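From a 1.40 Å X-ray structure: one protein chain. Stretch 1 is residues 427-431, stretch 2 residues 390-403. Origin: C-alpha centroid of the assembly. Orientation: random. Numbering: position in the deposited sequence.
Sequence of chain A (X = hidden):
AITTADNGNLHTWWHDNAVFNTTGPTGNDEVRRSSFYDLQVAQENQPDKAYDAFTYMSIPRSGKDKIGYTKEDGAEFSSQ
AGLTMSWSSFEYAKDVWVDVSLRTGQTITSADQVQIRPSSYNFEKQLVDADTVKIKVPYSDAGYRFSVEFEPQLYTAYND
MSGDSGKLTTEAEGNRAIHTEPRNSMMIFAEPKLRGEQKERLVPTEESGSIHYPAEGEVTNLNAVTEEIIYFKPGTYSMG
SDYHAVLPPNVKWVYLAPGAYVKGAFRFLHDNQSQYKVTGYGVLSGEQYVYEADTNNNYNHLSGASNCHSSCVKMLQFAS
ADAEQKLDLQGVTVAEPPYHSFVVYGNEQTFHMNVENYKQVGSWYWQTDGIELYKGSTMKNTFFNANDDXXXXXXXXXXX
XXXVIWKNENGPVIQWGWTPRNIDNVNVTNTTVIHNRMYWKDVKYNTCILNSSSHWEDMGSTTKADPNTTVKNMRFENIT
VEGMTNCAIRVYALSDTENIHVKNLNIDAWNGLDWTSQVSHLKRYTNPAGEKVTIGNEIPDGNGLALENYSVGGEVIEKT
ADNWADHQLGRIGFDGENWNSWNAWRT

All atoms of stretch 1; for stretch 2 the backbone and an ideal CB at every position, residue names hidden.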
# COMPACT_ATOMS: atom_id res chain seq x y z
N ASN A 427 3.13 9.95 14.34
CA ASN A 427 3.44 11.03 13.42
C ASN A 427 3.55 10.45 12.02
O ASN A 427 4.41 9.61 11.75
CB ASN A 427 4.76 11.71 13.80
CG ASN A 427 4.66 12.51 15.08
OD1 ASN A 427 4.99 12.02 16.17
ND2 ASN A 427 4.20 13.75 14.96
N VAL A 428 2.69 10.93 11.11
CA VAL A 428 2.66 10.46 9.73
C VAL A 428 2.76 11.67 8.81
O VAL A 428 1.84 12.50 8.77
CB VAL A 428 1.37 9.68 9.42
CG1 VAL A 428 1.33 9.23 7.96
CG2 VAL A 428 1.21 8.49 10.35
N THR A 429 3.85 11.77 8.06
CA THR A 429 4.12 12.94 7.24
C THR A 429 4.29 12.58 5.77
O THR A 429 4.81 11.51 5.43
CB THR A 429 5.35 13.71 7.75
OG1 THR A 429 6.47 12.81 7.83
CG2 THR A 429 5.08 14.29 9.14
N ASN A 430 3.83 13.48 4.90
CA ASN A 430 4.13 13.41 3.46
C ASN A 430 3.58 12.15 2.81
O ASN A 430 4.30 11.33 2.24
CB ASN A 430 5.63 13.61 3.21
CG ASN A 430 6.09 14.96 3.67
OD1 ASN A 430 5.47 15.97 3.34
ND2 ASN A 430 7.11 14.99 4.51
N THR A 431 2.26 12.02 2.91
CA THR A 431 1.50 10.94 2.29
C THR A 431 0.86 11.49 1.02
O THR A 431 0.26 12.57 1.05
CB THR A 431 0.39 10.47 3.23
OG1 THR A 431 0.95 10.14 4.52
CG2 THR A 431 -0.34 9.26 2.66
N UNK A 390 -4.95 0.64 4.64
CA UNK A 390 -3.61 0.77 4.08
C UNK A 390 -2.57 0.96 5.18
O UNK A 390 -1.58 0.22 5.26
CB UNK A 390 -3.56 1.94 3.10
N UNK A 391 -2.76 1.99 5.99
CA UNK A 391 -1.88 2.27 7.12
C UNK A 391 -2.66 1.99 8.40
O UNK A 391 -3.56 2.74 8.77
CB UNK A 391 -1.37 3.71 7.09
N UNK A 392 -2.30 0.90 9.08
CA UNK A 392 -2.98 0.46 10.29
C UNK A 392 -2.24 1.07 11.47
O UNK A 392 -1.19 0.57 11.89
CB UNK A 392 -3.03 -1.07 10.39
N UNK A 393 -2.79 2.16 11.99
CA UNK A 393 -2.14 2.98 13.00
C UNK A 393 -2.69 2.54 14.36
O UNK A 393 -3.58 3.16 14.94
CB UNK A 393 -2.37 4.47 12.75
N UNK A 394 -2.14 1.43 14.85
CA UNK A 394 -2.69 0.75 16.01
C UNK A 394 -1.78 0.81 17.23
O UNK A 394 -2.10 0.19 18.25
CB UNK A 394 -2.98 -0.71 15.66
N UNK A 395 -0.65 1.52 17.15
CA UNK A 395 0.37 1.40 18.19
C UNK A 395 1.03 2.74 18.47
O UNK A 395 1.14 3.60 17.60
CB UNK A 395 1.43 0.37 17.79
N UNK A 396 1.52 2.88 19.70
CA UNK A 396 2.20 4.09 20.12
C UNK A 396 3.59 4.19 19.50
O UNK A 396 4.20 3.20 19.06
CB UNK A 396 2.30 4.14 21.65
N UNK A 397 4.10 5.42 19.45
CA UNK A 397 5.50 5.68 19.11
C UNK A 397 5.83 5.20 17.69
O UNK A 397 6.83 4.51 17.46
CB UNK A 397 6.42 5.00 20.12
N UNK A 398 4.97 5.56 16.74
CA UNK A 398 5.12 5.15 15.35
C UNK A 398 5.33 6.40 14.51
O UNK A 398 4.62 7.40 14.70
CB UNK A 398 3.91 4.36 14.87
N UNK A 399 6.31 6.35 13.61
CA UNK A 399 6.62 7.47 12.73
C UNK A 399 6.69 6.98 11.30
O UNK A 399 7.38 6.00 11.01
CB UNK A 399 7.93 8.14 13.13
N UNK A 400 5.95 7.65 10.40
CA UNK A 400 5.92 7.31 8.98
C UNK A 400 6.22 8.57 8.18
O UNK A 400 5.65 9.63 8.46
CB UNK A 400 4.57 6.71 8.58
N UNK A 401 7.07 8.45 7.15
CA UNK A 401 7.31 9.55 6.23
C UNK A 401 7.37 9.05 4.80
O UNK A 401 7.92 7.98 4.53
CB UNK A 401 8.60 10.28 6.59
N UNK A 402 6.84 9.86 3.87
CA UNK A 402 7.07 9.67 2.44
C UNK A 402 6.44 8.38 1.92
O UNK A 402 7.14 7.48 1.44
CB UNK A 402 8.57 9.66 2.15
N UNK A 403 5.11 8.30 2.00
CA UNK A 403 4.34 7.15 1.55
C UNK A 403 3.52 7.55 0.34
O UNK A 403 2.71 8.48 0.42
CB UNK A 403 3.44 6.61 2.67

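Position 390 has nothing of stretch 1 within 5.5 Å of its ideal CB, so the contact sets no preference. It is V390, and it makes no contact.

Position 391 points its CB toward stretch 1 but starts far from it. A long apolar chain could reach the methyls of V428. The residue is L391, whose CD1 lies 4.5 Å from CG1 of V428.

Position 392 is out of reach, and many residues would do. It is K392.

Position 393 again points toward stretch 1 across a gap. CG2 of V428 projects into that gap, so a long, flexible apolar chain suits. M393 fills the role: its CE packs 3.6 Å from CG2 of V428.

Positions 394, 395 and 396 are out of reach, and stretch 1 sets no limit there. They are Y394, H395 and S396.

Position 397 points away. Its phi/psi of 61/48 is left-handed, a conformation that favours Gly, Asn or Asp. It is D397, which makes no contact with stretch 1.

Position 398 starts a strand running parallel to stretch 1. Its CB points sideways, so only the backbone is clearly committed; beta-branched residues suit the extended conformation. It is V398, whose O accepts a hydrogen bond from N of N427 (3.0 Å).

Position 399 pairs with N427, and both CB atoms lie on the same face of the sheet. Thr, Ser, Val or a longer polar chain would all fit beside the asparagine. It is T399, with CG2 4.5 Å from CB of N427.

Position 400 pairs with V428. Its ideal CB is 4.2 Å from CG1 of V428, which calls for an apolar chain such as Val, Ile or Leu. I400 (chi1 m) brings CD1 to 4.1 Å from CG2 of V428. Both of its backbone bonds go to stretch 1, to the residues flanking V428: N of I400 donates to O of N427 (2.8 Å), and O of I400 accepts from N of T429 (2.8 Å).

Position 401 is the most telling. Its ideal CB is 3.5 Å from OG1 of T429, and ND2 of N430 is 5.4 Å away. Two donors are on offer, so an acceptor suits: Asp or Asn, perhaps Ser or Thr. D401 takes chi1 t, and OD1 accepts from both OG1 of T429 (2.7 Å) and ND2 of N430 (2.9 Å).

Position 402 points away, with phi/psi of 66/64. N430, its partner in register, has a similar left-handed backbone (63/59), so both strands leave the usual extended conformation at the same level. Gly, Asn or Asp would suit. It is N402, whose N donates to O of T429 (3.0 Å); its ND2 is bonded elsewhere in the structure.

Position 403 pairs with T431 on the face that also carries V428. The ideal CB is 4.6 Å from CG2 of T431. Val, Thr or Ile would fit, and the nearby OG1 of T431 makes a hydroxyl plausible. It is T403. A water bonds OG1 of T403 (2.7 Å) and OG1 of T431 (2.8 Å), and donates to O of T429 (2.8 Å). N of T403 donates to O of N430 (3.1 Å).

Stretch 2, residues 390-403: VLKMYHSDVTIDNT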
# COMPACT_ATOMS: atom_id res chain seq x y z
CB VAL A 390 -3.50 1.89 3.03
CG1 VAL A 390 -2.12 1.84 2.37
CG2 VAL A 390 -4.62 1.79 1.98
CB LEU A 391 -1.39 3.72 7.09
CG LEU A 391 -0.57 4.08 5.84
CD1 LEU A 391 -0.12 5.53 5.92
CD2 LEU A 391 0.63 3.14 5.67
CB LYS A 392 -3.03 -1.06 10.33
CG LYS A 392 -3.99 -1.62 9.27
CD LYS A 392 -3.58 -3.00 8.76
CE LYS A 392 -3.86 -4.08 9.80
NZ LYS A 392 -3.82 -5.46 9.23
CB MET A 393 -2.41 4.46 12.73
CG MET A 393 -2.06 4.90 11.30
SD MET A 393 -0.41 4.43 10.76
CE MET A 393 0.63 5.29 11.95
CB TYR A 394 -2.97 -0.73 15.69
CG TYR A 394 -4.01 -1.00 14.62
CD1 TYR A 394 -4.84 0.01 14.12
CD2 TYR A 394 -4.17 -2.29 14.12
CE1 TYR A 394 -5.79 -0.27 13.14
CE2 TYR A 394 -5.11 -2.57 13.15
CZ TYR A 394 -5.93 -1.56 12.66
OH TYR A 394 -6.86 -1.86 11.68
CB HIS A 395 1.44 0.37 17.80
CG HIS A 395 0.87 -0.98 17.52
ND1 HIS A 395 0.62 -1.90 18.51
CD2 HIS A 395 0.46 -1.54 16.36
CE1 HIS A 395 0.09 -2.99 17.96
NE2 HIS A 395 -0.02 -2.79 16.66
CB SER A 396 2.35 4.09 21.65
OG SER A 396 1.08 4.09 22.26
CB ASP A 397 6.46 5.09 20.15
CG ASP A 397 6.22 5.64 21.55
OD1 ASP A 397 5.88 6.83 21.68
OD2 ASP A 397 6.39 4.87 22.53
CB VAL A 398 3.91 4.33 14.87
CG1 VAL A 398 3.92 4.18 13.34
CG2 VAL A 398 3.88 2.96 15.55
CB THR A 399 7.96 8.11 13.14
OG1 THR A 399 7.88 8.51 14.51
CG2 THR A 399 8.26 9.33 12.28
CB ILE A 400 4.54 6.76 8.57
CG1 ILE A 400 4.19 5.50 9.35
CG2 ILE A 400 4.50 6.48 7.06
CD1 ILE A 400 2.80 4.97 9.06
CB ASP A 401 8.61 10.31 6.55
CG ASP A 401 8.80 11.51 5.64
OD1 ASP A 401 7.93 12.40 5.64
OD2 ASP A 401 9.80 11.56 4.91
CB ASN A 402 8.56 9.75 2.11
CG ASN A 402 8.82 9.82 0.62
OD1 ASN A 402 7.95 10.24 -0.15
ND2 ASN A 402 10.02 9.42 0.21
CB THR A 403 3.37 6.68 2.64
OG1 THR A 403 4.02 6.63 3.92
CG2 THR A 403 2.84 5.29 2.33
O HOH W 1 3.49 9.08 4.79
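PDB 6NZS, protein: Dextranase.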